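Local coordinates for putative sugar ABC transporter, substrate-binding protein (Clostridium phytofermentans, PDB 4WZZ) that binds L-rhamnose in its cleft and probably serves as the extracytoplasmic receptor of a bacterial ABC sugar importer, at residues Asn66-Asn69 with Gln70-Glu74; Glu74-Lys77 with Gln78-Ala82. All coordinates share one frame; numbering follows the deposited sequence.

Contact 1: Asn66-Asn69 with Gln70-Glu74; sequences NPYN and QKESE. With RAM (alpha-L-rhamnopyranose), chain B.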
ATOM      1  N   ASN A  66      10.828  -5.208   4.045  1.00 12.51           N
ATOM      2  CA  ASN A  66       9.681  -5.338   3.131  1.00 11.01           C
ATOM      3  C   ASN A  66      10.057  -4.841   1.740  1.00 11.33           C
ATOM      4  O   ASN A  66      10.246  -3.647   1.519  1.00 10.89           O
ATOM      5  CB  ASN A  66       8.489  -4.523   3.662  1.00 11.81           C
ATOM      6  CG  ASN A  66       7.276  -4.631   2.774  1.00 11.29           C
ATOM      7  OD1 ASN A  66       7.357  -5.158   1.665  1.00 13.91           O
ATOM      8  ND2 ASN A  66       6.145  -4.123   3.248  1.00 11.56           N
ATOM      9  N   PRO A  67      10.211  -5.748   0.780  1.00 10.47           N
ATOM     10  CA  PRO A  67      10.654  -5.342  -0.552  1.00 10.75           C
ATOM     11  C   PRO A  67       9.757  -4.305  -1.219  1.00 10.59           C
ATOM     12  O   PRO A  67      10.263  -3.499  -2.009  1.00 13.80           O
ATOM     13  CB  PRO A  67      10.671  -6.669  -1.343  1.00 14.87           C
ATOM     14  CG  PRO A  67      10.730  -7.723  -0.328  1.00 22.58           C
ATOM     15  CD  PRO A  67      10.106  -7.213   0.921  1.00 14.88           C
ATOM     16  N   TYR A  68       8.458  -4.324  -0.912  1.00 10.17           N
ATOM     17  CA  TYR A  68       7.548  -3.334  -1.472  1.00 10.16           C
ATOM     18  C   TYR A  68       8.009  -1.937  -1.053  1.00 10.46           C
ATOM     19  O   TYR A  68       8.061  -1.012  -1.865  1.00 10.77           O
ATOM     20  CB  TYR A  68       6.123  -3.606  -1.000  1.00 10.82           C
ATOM     21  CG  TYR A  68       5.157  -2.500  -1.303  1.00 10.29           C
ATOM     22  CD1 TYR A  68       5.084  -1.380  -0.488  1.00 10.09           C
ATOM     23  CD2 TYR A  68       4.309  -2.562  -2.405  1.00 11.28           C
ATOM     24  CE1 TYR A  68       4.193  -0.347  -0.757  1.00 10.35           C
ATOM     25  CE2 TYR A  68       3.428  -1.520  -2.686  1.00 11.94           C
ATOM     26  CZ  TYR A  68       3.376  -0.424  -1.858  1.00 10.45           C
ATOM     27  OH  TYR A  68       2.495   0.605  -2.137  1.00 10.85           O
ATOM     28  N   ASN A  69       8.383  -1.796   0.208  1.00 10.47           N
ATOM     29  CA  ASN A  69       8.810  -0.491   0.714  1.00 12.33           C
ATOM     30  C   ASN A  69      10.128  -0.044   0.090  1.00 11.43           C
ATOM     31  O   ASN A  69      10.363   1.147  -0.121  1.00 12.52           O
ATOM     32  CB  ASN A  69       8.967  -0.517   2.234  1.00 10.90           C
ATOM     33  CG  ASN A  69       7.643  -0.680   2.967  1.00 10.61           C
ATOM     34  OD1 ASN A  69       6.580  -0.421   2.414  1.00 11.34           O
ATOM     35  ND2 ASN A  69       7.702  -1.112   4.211  1.00 11.20           N
ATOM     36  N   GLN A  70      11.006  -0.998  -0.182  1.00 11.41           N
ATOM     37  CA  GLN A  70      12.268  -0.664  -0.836  1.00 11.99           C
ATOM     38  C   GLN A  70      12.069  -0.178  -2.272  1.00 12.39           C
ATOM     39  O   GLN A  70      12.804   0.701  -2.753  1.00 15.30           O
ATOM     40  CB  GLN A  70      13.200  -1.874  -0.771  1.00 12.17           C
ATOM     41  CG  GLN A  70      13.594  -2.129   0.653  1.00 12.86           C
ATOM     42  CD  GLN A  70      14.216  -3.507   0.882  1.00 21.94           C
ATOM     43  OE1 GLN A  70      15.113  -3.919   0.154  1.00 30.05           O
ATOM     44  NE2 GLN A  70      13.744  -4.210   1.907  1.00 30.07           N
ATOM     45  N   LYS A  71      11.090  -0.747  -2.970  1.00 11.83           N
ATOM     46  CA  LYS A  71      10.824  -0.329  -4.345  1.00 13.16           C
ATOM     47  C   LYS A  71      10.199   1.061  -4.347  1.00 13.29           C
ATOM     48  O   LYS A  71      10.493   1.880  -5.215  1.00 13.22           O
ATOM     49  CB  LYS A  71       9.936  -1.349  -5.066  1.00 12.53           C
ATOM     50  CG  LYS A  71      10.713  -2.668  -5.330  1.00 16.37           C
ATOM     51  CD  LYS A  71       9.841  -3.793  -5.757  1.00 21.51           C
ATOM     52  CE  LYS A  71      10.565  -5.161  -5.634  1.00 26.73           C
ATOM     53  NZ  LYS A  71      11.911  -5.166  -6.283  1.00 27.46           N
ATOM     54  N   GLU A  72       9.337   1.311  -3.363  1.00 11.90           N
ATOM     55  CA  GLU A  72       8.732   2.622  -3.179  1.00 12.13           C
ATOM     56  C   GLU A  72       9.802   3.677  -2.921  1.00 12.68           C
ATOM     57  O   GLU A  72       9.825   4.748  -3.542  1.00 13.88           O
ATOM     58  CB  GLU A  72       7.786   2.511  -1.987  1.00 15.62           C
ATOM     59  CG  GLU A  72       6.970   3.733  -1.643  1.00 18.22           C
ATOM     60  CD  GLU A  72       6.124   3.425  -0.437  1.00 21.40           C
ATOM     61  OE1 GLU A  72       4.929   3.116  -0.619  1.00 17.77           O
ATOM     62  OE2 GLU A  72       6.677   3.380   0.686  1.00 21.42           O
ATOM     63  N   SER A  73      10.705   3.381  -2.010  1.00 12.66           N
ATOM     64  CA  SER A  73      11.732   4.351  -1.665  1.00 13.26           C
ATOM     65  C   SER A  73      12.744   4.545  -2.811  1.00 15.85           C
ATOM     66  O   SER A  73      13.246   5.646  -3.010  1.00 17.54           O
ATOM     67  CB  SER A  73      12.411   3.960  -0.337  1.00 16.50           C
ATOM     68  OG  SER A  73      13.064   2.711  -0.446  1.00 19.87           O
ATOM     69  N   GLU A  74      13.003   3.485  -3.574  1.00 17.05           N
ATOM     70  CA  GLU A  74      13.865   3.564  -4.758  1.00 19.62           C
ATOM     71  C   GLU A  74      13.302   4.546  -5.788  1.00 16.52           C
ATOM     72  O   GLU A  74      14.031   5.389  -6.331  1.00 16.90           O
ATOM     73  CB  GLU A  74      13.986   2.174  -5.386  1.00 20.64           C
ATOM     74  CG  GLU A  74      14.663   2.136  -6.762  1.00 29.06           C
ATOM     75  CD  GLU A  74      14.415   0.814  -7.505  1.00 39.02           C
ATOM     76  OE1 GLU A  74      14.514  -0.266  -6.865  1.00 37.89           O
ATOM     77  OE2 GLU A  74      14.115   0.854  -8.727  1.00 41.42           O
TER
HETATM   78  C1  RAM B 401       2.675  -3.912   2.215  1.00  9.99           C
HETATM   79  C2  RAM B 401       2.545  -2.583   2.948  1.00  9.31           C
HETATM   80  C3  RAM B 401       2.068  -1.456   2.031  1.00  9.34           C
HETATM   81  C4  RAM B 401       0.860  -1.890   1.208  1.00  8.93           C
HETATM   82  C5  RAM B 401       1.144  -3.216   0.504  1.00  6.38           C
HETATM   83  C6  RAM B 401      -0.076  -3.730  -0.243  1.00  7.27           C
HETATM   84  O1  RAM B 401       3.765  -3.849   1.363  1.00 14.55           O
HETATM   85  O2  RAM B 401       1.642  -2.808   3.987  1.00  9.58           O
HETATM   86  O3  RAM B 401       1.792  -0.332   2.863  1.00  9.79           O
HETATM   87  O4  RAM B 401       0.545  -0.888   0.259  1.00  8.74           O
HETATM   88  O5  RAM B 401       1.533  -4.199   1.426  1.00  8.18           O
HETATM   89  O   HOH W   1       5.481   2.082   2.775  1.00 12.57           O
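Tyr68 and Glu72 meet one turn apart, CE1 of Tyr68 lying 3.5 Å from OE1 of Glu72 with ring and carboxylate planes 78° apart. They belong to the N-terminal end of helix 67-82, the helix of a beta-alpha-beta unit in a periplasmic sugar-binding fold, and this end faces the bound L-rhamnose. The sugar lies over one face of the Tyr68 ring: its C5 sits 4.1 Å above the ring plane of Tyr68, over the centre. Asn66 adds a polar contact, its ND2 donating a nearly straight hydrogen bond of 3.0 Å to O1 of the rhamnose. Tyr68 reaches the sugar because its CG is anti to the backbone N (chi1 169°), and its OH is hydrogen-bonded to Asp143 and Trp297, which hold the far end of the ring.

At the edge of the ring and in its plane lies Asn69 OD1; Asn69 and Glu72 run side by side and point the same way. A water bridges them, 2.8 Å from Asn69 OD1 and 2.7 Å from Glu72 OE2, while Asn69 ND2 donates to Ser63 O. Glu72 OE1 also lies near OD2 of Asp143, a close approach of like charges beside the sugar. The same Asn66 side chain is also the N-cap: Tyr68 N donates to Asn66 OD1 over 2.9 Å, from 44° above the plane of that side-chain carbonyl.

Contact 2: Glu74-Lys77 with Gln78-Ala82; sequences EGYK and QVIEA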
ATOM      1  N   GLU A  74      13.003   3.485  -3.574  1.00 17.05           N
ATOM      2  CA  GLU A  74      13.865   3.564  -4.758  1.00 19.62           C
ATOM      3  C   GLU A  74      13.302   4.546  -5.788  1.00 16.52           C
ATOM      4  O   GLU A  74      14.031   5.389  -6.331  1.00 16.90           O
ATOM      5  CB  GLU A  74      13.986   2.174  -5.386  1.00 20.64           C
ATOM      6  CG  GLU A  74      14.663   2.136  -6.762  1.00 29.06           C
ATOM      7  CD  GLU A  74      14.415   0.814  -7.505  1.00 39.02           C
ATOM      8  OE1 GLU A  74      14.514  -0.266  -6.865  1.00 37.89           O
ATOM      9  OE2 GLU A  74      14.115   0.854  -8.727  1.00 41.42           O
ATOM     10  N   GLY A  75      12.005   4.434  -6.052  1.00 14.91           N
ATOM     11  CA  GLY A  75      11.343   5.282  -7.024  1.00 15.56           C
ATOM     12  C   GLY A  75      11.340   6.725  -6.565  1.00 19.00           C
ATOM     13  O   GLY A  75      11.458   7.638  -7.378  1.00 17.85           O
ATOM     14  N   TYR A  76      11.192   6.929  -5.256  1.00 15.12           N
ATOM     15  CA  TYR A  76      11.170   8.270  -4.689  1.00 17.29           C
ATOM     16  C   TYR A  76      12.562   8.903  -4.833  1.00 16.02           C
ATOM     17  O   TYR A  76      12.711  10.029  -5.330  1.00 16.70           O
ATOM     18  CB  TYR A  76      10.772   8.212  -3.207  1.00 14.86           C
ATOM     19  CG  TYR A  76      10.488   9.571  -2.597  1.00 15.40           C
ATOM     20  CD1 TYR A  76       9.228  10.130  -2.663  1.00 16.33           C
ATOM     21  CD2 TYR A  76      11.496  10.284  -1.960  1.00 16.80           C
ATOM     22  CE1 TYR A  76       8.978  11.395  -2.109  1.00 17.15           C
ATOM     23  CE2 TYR A  76      11.262  11.517  -1.410  1.00 16.54           C
ATOM     24  CZ  TYR A  76       9.997  12.067  -1.487  1.00 16.66           C
ATOM     25  OH  TYR A  76       9.799  13.313  -0.934  1.00 17.94           O
ATOM     26  N   LYS A  77      13.569   8.163  -4.395  1.00 15.85           N
ATOM     27  CA  LYS A  77      14.950   8.618  -4.451  1.00 16.58           C
ATOM     28  C   LYS A  77      15.373   8.907  -5.892  1.00 21.93           C
ATOM     29  O   LYS A  77      16.037   9.906  -6.169  1.00 19.99           O
ATOM     30  CB  LYS A  77      15.878   7.589  -3.819  1.00 16.41           C
ATOM     31  CG  LYS A  77      17.374   7.885  -4.004  1.00 19.25           C
ATOM     32  CD  LYS A  77      18.187   6.780  -3.380  1.00 23.94           C
ATOM     33  CE  LYS A  77      19.681   6.964  -3.619  1.00 33.99           C
ATOM     34  NZ  LYS A  77      20.478   6.910  -2.360  1.00 39.64           N
ATOM     35  N   GLN A  78      14.967   8.042  -6.812  1.00 16.98           N
ATOM     36  CA  GLN A  78      15.392   8.187  -8.196  1.00 20.21           C
ATOM     37  C   GLN A  78      14.979   9.547  -8.749  1.00 22.24           C
ATOM     38  O   GLN A  78      15.789  10.266  -9.356  1.00 22.56           O
ATOM     39  CB  GLN A  78      14.820   7.048  -9.030  1.00 23.87           C
ATOM     40  CG  GLN A  78      15.470   6.907 -10.378  1.00 35.71           C
ATOM     41  CD  GLN A  78      14.823   7.796 -11.406  1.00 39.12           C
ATOM     42  OE1 GLN A  78      15.487   8.588 -12.089  1.00 42.85           O
ATOM     43  NE2 GLN A  78      13.510   7.672 -11.529  1.00 36.37           N
ATOM     44  N   VAL A  79      13.727   9.921  -8.518  1.00 19.42           N
ATOM     45  CA  VAL A  79      13.205  11.183  -9.055  1.00 20.19           C
ATOM     46  C   VAL A  79      13.784  12.395  -8.327  1.00 23.69           C
ATOM     47  O   VAL A  79      14.163  13.391  -8.961  1.00 20.70           O
ATOM     48  CB  VAL A  79      11.647  11.211  -9.036  1.00 19.69           C
ATOM     49  CG1 VAL A  79      11.102  12.617  -9.256  1.00 19.83           C
ATOM     50  CG2 VAL A  79      11.097  10.280 -10.109  1.00 21.23           C
ATOM     51  N   ILE A  80      13.892  12.304  -7.005  1.00 18.77           N
ATOM     52  CA  ILE A  80      14.457  13.395  -6.233  1.00 19.36           C
ATOM     53  C   ILE A  80      15.881  13.720  -6.703  1.00 20.30           C
ATOM     54  O   ILE A  80      16.228  14.889  -6.961  1.00 22.37           O
ATOM     55  CB  ILE A  80      14.475  13.029  -4.745  1.00 18.78           C
ATOM     56  CG1 ILE A  80      13.050  12.953  -4.193  1.00 18.20           C
ATOM     57  CG2 ILE A  80      15.300  14.034  -3.974  1.00 19.53           C
ATOM     58  CD1 ILE A  80      12.259  14.219  -4.347  1.00 18.85           C
ATOM     59  N   GLU A  81      16.700  12.682  -6.802  1.00 19.96           N
ATOM     60  CA  GLU A  81      18.099  12.816  -7.199  1.00 20.80           C
ATOM     61  C   GLU A  81      18.250  13.248  -8.659  1.00 21.90           C
ATOM     62  O   GLU A  81      19.123  14.033  -8.988  1.00 22.63           O
ATOM     63  CB  GLU A  81      18.842  11.502  -6.951  1.00 23.15           C
ATOM     64  CG  GLU A  81      19.116  11.257  -5.464  1.00 25.20           C
ATOM     65  CD  GLU A  81      19.942  10.007  -5.194  1.00 32.19           C
ATOM     66  OE1 GLU A  81      20.072   9.139  -6.097  1.00 30.80           O
ATOM     67  OE2 GLU A  81      20.459   9.890  -4.066  1.00 28.62           O
ATOM     68  N   ALA A  82      17.416  12.710  -9.533  1.00 22.07           N
ATOM     69  CA  ALA A  82      17.485  13.060 -10.950  1.00 25.97           C
ATOM     70  C   ALA A  82      17.301  14.548 -11.135  1.00 27.18           C
ATOM     71  O   ALA A  82      17.843  15.140 -12.069  1.00 31.36           O
ATOM     72  CB  ALA A  82      16.430  12.307 -11.731  1.00 26.41           C
TER
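Lys77 crosses Glu81, the residue one turn later, at a slant, and its methylenes meet that carboxylate before its charge does. CB lies beside the peptide link to Gln78, and the chain's contacts with Glu81 begin at CG. This atom comes within 3.5 Å of Glu81 CD, and the chain continues extended past CD, which passes more loosely by both carboxylate oxygens. CE makes the closest approach, 3.1 Å from Glu81 OE2. There the chain bends (chi4 127°, well off a staggered value), and NZ ends 3.4 Å from Glu81 OE2, a long salt bridge. Glu81 meets it halfway because its CG lies beside the backbone N (chi1 -74°), which turns the side chain back over the preceding turn.

This pair lies on the C-terminal half of helix 67-82, the crossover helix between strands 56-60 and 86-90. Tyr76 lies on another side of that helix, against both strands, and it packs obliquely on Ile80, with Tyr76 CE2 3.6 Å from Ile80 CG1; its OH is hydrogen-bonded to Ser310. Val79 turns to helix 299-315, touching Asn304, Ala307 and Tyr308. The backbone ladder is uneven: Glu81 N reaches Lys77 O over 2.9 Å at an N-H...O angle of 168°, whereas the bond from Val79 N to Gly75 O is weak at 3.4 Å, and Gly75 O also accepts from ND2 of Asn304.

In the fold
Contact 1 takes in the N-cap and first turns of helix 67-82, contact 2 its later turns; they share Glu74, and their centres are about 12 Å apart. Contact 1, centred about 11 Å from the centre of the chain, is mostly buried and polar: five of its eight touching residues are buried, Asn66 and Tyr68 touch the ligand, and Glu72 lies close to the sugar-binding Asp143. Contact 2 is centred about 19 Å from the centre of the chain. It divides between a lysine-glutamate pair at the outer surface and an apolar side packed between the sheet and helix 299-315. That helix touches both, through Tyr68, Lys71 and Glu72 in the first and Val79 and Ile80 in the second.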